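Local coordinates for 4-oxalocrotonate decarboxylase NahK (Pseudomonas putida, PDB 5D2K), which catalyses the metal-assisted decarboxylation of (3E)-2-oxohex-3-enedioate to 2-oxopent-4-enoate and CO2 in naphthalene degradation, at residues A[56-61]-A[92-97]. The protein carries 1 engineered substitution. Numbering follows the deposited sequence.
Sequences RRKEAR and ADYFSV
K58, in the last turn of helix 44-60, faces A92 and Y94 where strand 87-92 ends and a 3-10 turn (93-95) leads into strand 96-97; the backbones stay apart, with K58 CA 7.7 Å from A92 CA. The lysine bridges that gap with an extended chain that bends only at its end (chi4 -57°), which brings the ammonium to the phenol. K58 NZ donates to Y94 OH at 2.8 Å, arriving at the ring's edge near its plane, and the two side chains cross at roughly a right angle. Behind the bond, K58 CE lies 3.3 Å from Y94 OH, and K58 CD rests 4.1 Å from A92 CB. F95 CD1 sits over one face of the tyrosine ring, toward its rim. From helix 12-27, E23 and E26 form salt bridges to K58 NZ, E26 also hydrogen-bonds Y94 OH, and L27 touches both side chains. Cutting K58 back to an alanine is likely to cost E26 and Y94 their lysine partner, leave E23 to R57 and R61, and open a gap beside A92. The carboxylates probably keep this buried lysine charged and the hydroxyl fixed, joining both helices to the turn in the fumarylacetoacetate hydrolase family region.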
ATOM      1  N   ARG A  56     -12.429   9.549  -5.021  1.00  9.50           N
ATOM      2  CA  ARG A  56     -13.328  10.690  -5.097  1.00 10.27           C
ATOM      3  C   ARG A  56     -14.498  10.568  -4.103  1.00 11.57           C
ATOM      4  O   ARG A  56     -14.861  11.546  -3.446  1.00 11.00           O
ATOM      5  CB  ARG A  56     -13.870  10.868  -6.522  1.00 11.44           C
ATOM      6  CG  ARG A  56     -14.578  12.211  -6.713  1.00 15.21           C
ATOM      7  CD  ARG A  56     -15.627  12.154  -7.828  1.00 15.70           C
ATOM      8  NE  ARG A  56     -16.647  11.148  -7.538  1.00 15.47           N
ATOM      9  CZ  ARG A  56     -17.654  11.318  -6.686  1.00 16.36           C
ATOM     10  NH1 ARG A  56     -17.797  12.465  -6.028  1.00 18.00           N
ATOM     11  NH2 ARG A  56     -18.515  10.334  -6.480  1.00 18.12           N
ATOM     12  N   ARG A  57     -15.067   9.373  -3.983  1.00  9.43           N
ATOM     13  CA  ARG A  57     -16.141   9.152  -3.018  1.00 10.21           C
ATOM     14  C   ARG A  57     -15.670   9.497  -1.602  1.00 12.18           C
ATOM     15  O   ARG A  57     -16.391  10.133  -0.828  1.00 12.40           O
ATOM     16  CB  ARG A  57     -16.628   7.700  -3.078  1.00 12.43           C
ATOM     17  CG  ARG A  57     -17.321   7.328  -4.396  1.00 11.67           C
ATOM     18  CD  ARG A  57     -17.690   5.834  -4.437  1.00 11.99           C
ATOM     19  NE  ARG A  57     -18.674   5.457  -3.423  1.00 11.95           N
ATOM     20  CZ  ARG A  57     -19.990   5.637  -3.551  1.00 12.01           C
ATOM     21  NH1 ARG A  57     -20.495   6.177  -4.658  1.00 14.27           N
ATOM     22  NH2 ARG A  57     -20.807   5.270  -2.571  1.00 14.34           N
ATOM     23  N   LYS A  58     -14.450   9.085  -1.270  1.00  9.75           N
ATOM     24  CA  LYS A  58     -13.945   9.330   0.070  1.00  9.01           C
ATOM     25  C   LYS A  58     -13.662  10.813   0.278  1.00  9.08           C
ATOM     26  O   LYS A  58     -13.992  11.360   1.331  1.00 10.27           O
ATOM     27  CB  LYS A  58     -12.684   8.489   0.338  1.00  8.66           C
ATOM     28  CG  LYS A  58     -12.988   6.997   0.400  1.00  8.34           C
ATOM     29  CD  LYS A  58     -11.836   6.215   1.030  1.00  9.31           C
ATOM     30  CE  LYS A  58     -12.100   4.718   1.019  1.00  9.06           C
ATOM     31  NZ  LYS A  58     -13.389   4.350   1.716  1.00  9.50           N
ATOM     32  N   GLU A  59     -13.072  11.468  -0.718  1.00 10.30           N
ATOM     33  CA  GLU A  59     -12.806  12.903  -0.650  0.53 11.43           C
ATOM     34  C   GLU A  59     -14.099  13.705  -0.496  1.00 11.83           C
ATOM     35  O   GLU A  59     -14.149  14.691   0.250  1.00 12.73           O
ATOM     36  CB  GLU A  59     -12.052  13.371  -1.900  0.53 12.04           C
ATOM     37  CG  GLU A  59     -10.590  12.919  -1.978  0.53 13.79           C
ATOM     38  CD  GLU A  59      -9.982  13.107  -3.367  0.53 12.99           C
ATOM     39  OE1 GLU A  59     -10.740  13.111  -4.365  0.53 16.82           O
ATOM     40  OE2 GLU A  59      -8.739  13.242  -3.462  0.53 16.41           O
ATOM     41  N   ALA A  60     -15.133  13.278  -1.225  1.00 11.97           N
ATOM     42  CA  ALA A  60     -16.406  13.990  -1.232  1.00 14.03           C
ATOM     43  C   ALA A  60     -17.097  13.951   0.118  1.00 14.07           C
ATOM     44  O   ALA A  60     -17.870  14.863   0.446  1.00 17.21           O
ATOM     45  CB  ALA A  60     -17.330  13.414  -2.302  1.00 13.65           C
ATOM     46  N   ARG A  61     -16.833  12.916   0.911  1.00 12.64           N
ATOM     47  CA  ARG A  61     -17.448  12.854   2.233  1.00 14.54           C
ATOM     48  C   ARG A  61     -16.516  13.378   3.322  1.00 12.93           C
ATOM     49  O   ARG A  61     -16.803  13.227   4.516  1.00 15.59           O
ATOM     50  CB  ARG A  61     -17.940  11.428   2.553  1.00 15.09           C
ATOM     51  CG  ARG A  61     -16.898  10.360   2.893  1.00 16.07           C
ATOM     52  CD  ARG A  61     -17.573   9.019   3.255  1.00 16.44           C
ATOM     53  NE  ARG A  61     -18.310   8.421   2.135  1.00 15.64           N
ATOM     54  CZ  ARG A  61     -17.809   7.505   1.307  1.00 13.33           C
ATOM     55  NH1 ARG A  61     -18.549   7.028   0.306  1.00 13.55           N
ATOM     56  NH2 ARG A  61     -16.558   7.075   1.453  1.00 11.60           N
ATOM     57  N   ALA A  92      -6.314   6.708   2.846  1.00  8.16           N
ATOM     58  CA  ALA A  92      -7.213   7.664   3.489  1.00  9.05           C
ATOM     59  C   ALA A  92      -6.815   7.912   4.942  1.00 10.36           C
ATOM     60  O   ALA A  92      -6.193   7.045   5.590  1.00 10.28           O
ATOM     61  CB  ALA A  92      -8.651   7.171   3.414  1.00 10.21           C
ATOM     62  N   ASP A  93      -7.188   9.074   5.474  1.00  9.76           N
ATOM     63  CA  ASP A  93      -6.721   9.426   6.812  1.00 10.43           C
ATOM     64  C   ASP A  93      -7.136   8.417   7.895  1.00 10.82           C
ATOM     65  O   ASP A  93      -6.324   8.100   8.767  1.00  9.84           O
ATOM     66  CB  ASP A  93      -7.143  10.865   7.200  1.00 12.77           C
ATOM     67  CG  ASP A  93      -8.619  11.189   6.967  1.00 11.46           C
ATOM     68  OD1 ASP A  93      -9.485  10.303   6.795  1.00 10.83           O
ATOM     69  OD2 ASP A  93      -8.906  12.410   7.010  1.00 11.64           O
ATOM     70  N   TYR A  94      -8.353   7.875   7.834  1.00  9.89           N
ATOM     71  CA  TYR A  94      -8.795   6.957   8.891  1.00  9.66           C
ATOM     72  C   TYR A  94      -8.092   5.594   8.808  1.00 10.34           C
ATOM     73  O   TYR A  94      -8.268   4.753   9.699  1.00 10.76           O
ATOM     74  CB  TYR A  94     -10.321   6.771   8.867  1.00 10.64           C
ATOM     75  CG  TYR A  94     -10.843   6.067   7.631  1.00 10.09           C
ATOM     76  CD1 TYR A  94     -10.961   4.687   7.595  1.00 10.10           C
ATOM     77  CD2 TYR A  94     -11.229   6.788   6.515  1.00  9.30           C
ATOM     78  CE1 TYR A  94     -11.440   4.038   6.458  1.00 10.15           C
ATOM     79  CE2 TYR A  94     -11.703   6.153   5.375  1.00 10.80           C
ATOM     80  CZ  TYR A  94     -11.806   4.772   5.360  1.00 10.93           C
ATOM     81  OH  TYR A  94     -12.290   4.122   4.239  1.00 11.66           O
ATOM     82  N   PHE A  95      -7.291   5.375   7.756  1.00  9.34           N
ATOM     83  CA  PHE A  95      -6.427   4.180   7.692  1.00  8.17           C
ATOM     84  C   PHE A  95      -5.333   4.226   8.755  1.00  9.67           C
ATOM     85  O   PHE A  95      -4.769   3.184   9.112  1.00  9.13           O
ATOM     86  CB  PHE A  95      -5.716   4.034   6.330  1.00 10.26           C
ATOM     87  CG  PHE A  95      -6.608   3.709   5.145  1.00 10.07           C
ATOM     88  CD1 PHE A  95      -7.997   3.650   5.241  1.00 10.73           C
ATOM     89  CD2 PHE A  95      -6.012   3.446   3.913  1.00  8.64           C
ATOM     90  CE1 PHE A  95      -8.772   3.341   4.115  1.00  9.58           C
ATOM     91  CE2 PHE A  95      -6.782   3.151   2.786  1.00  8.32           C
ATOM     92  CZ  PHE A  95      -8.157   3.099   2.888  1.00  9.52           C
ATOM     93  N   SER A  96      -4.984   5.429   9.224  1.00  8.97           N
ATOM     94  CA  SER A  96      -3.804   5.605  10.074  1.00  9.21           C
ATOM     95  C   SER A  96      -3.988   5.061  11.496  1.00 10.71           C
ATOM     96  O   SER A  96      -5.043   5.228  12.111  1.00 12.89           O
ATOM     97  CB  SER A  96      -3.421   7.090  10.121  1.00 12.96           C
ATOM     98  OG  SER A  96      -4.441   7.862  10.748  1.00 15.52           O
ATOM     99  N   VAL A  97      -2.931   4.421  11.998  1.00  9.36           N
ATOM    100  CA  VAL A  97      -2.872   3.835  13.338  1.00 11.78           C
ATOM    101  C   VAL A  97      -1.576   4.318  13.995  1.00  9.85           C
ATOM    102  O   VAL A  97      -0.527   4.325  13.355  1.00 10.42           O
ATOM    103  CB  VAL A  97      -2.891   2.280  13.269  1.00  8.75           C
ATOM    104  CG1 VAL A  97      -2.822   1.634  14.657  1.00 11.75           C
ATOM    105  CG2 VAL A  97      -4.118   1.788  12.501  1.00 11.51           C
TER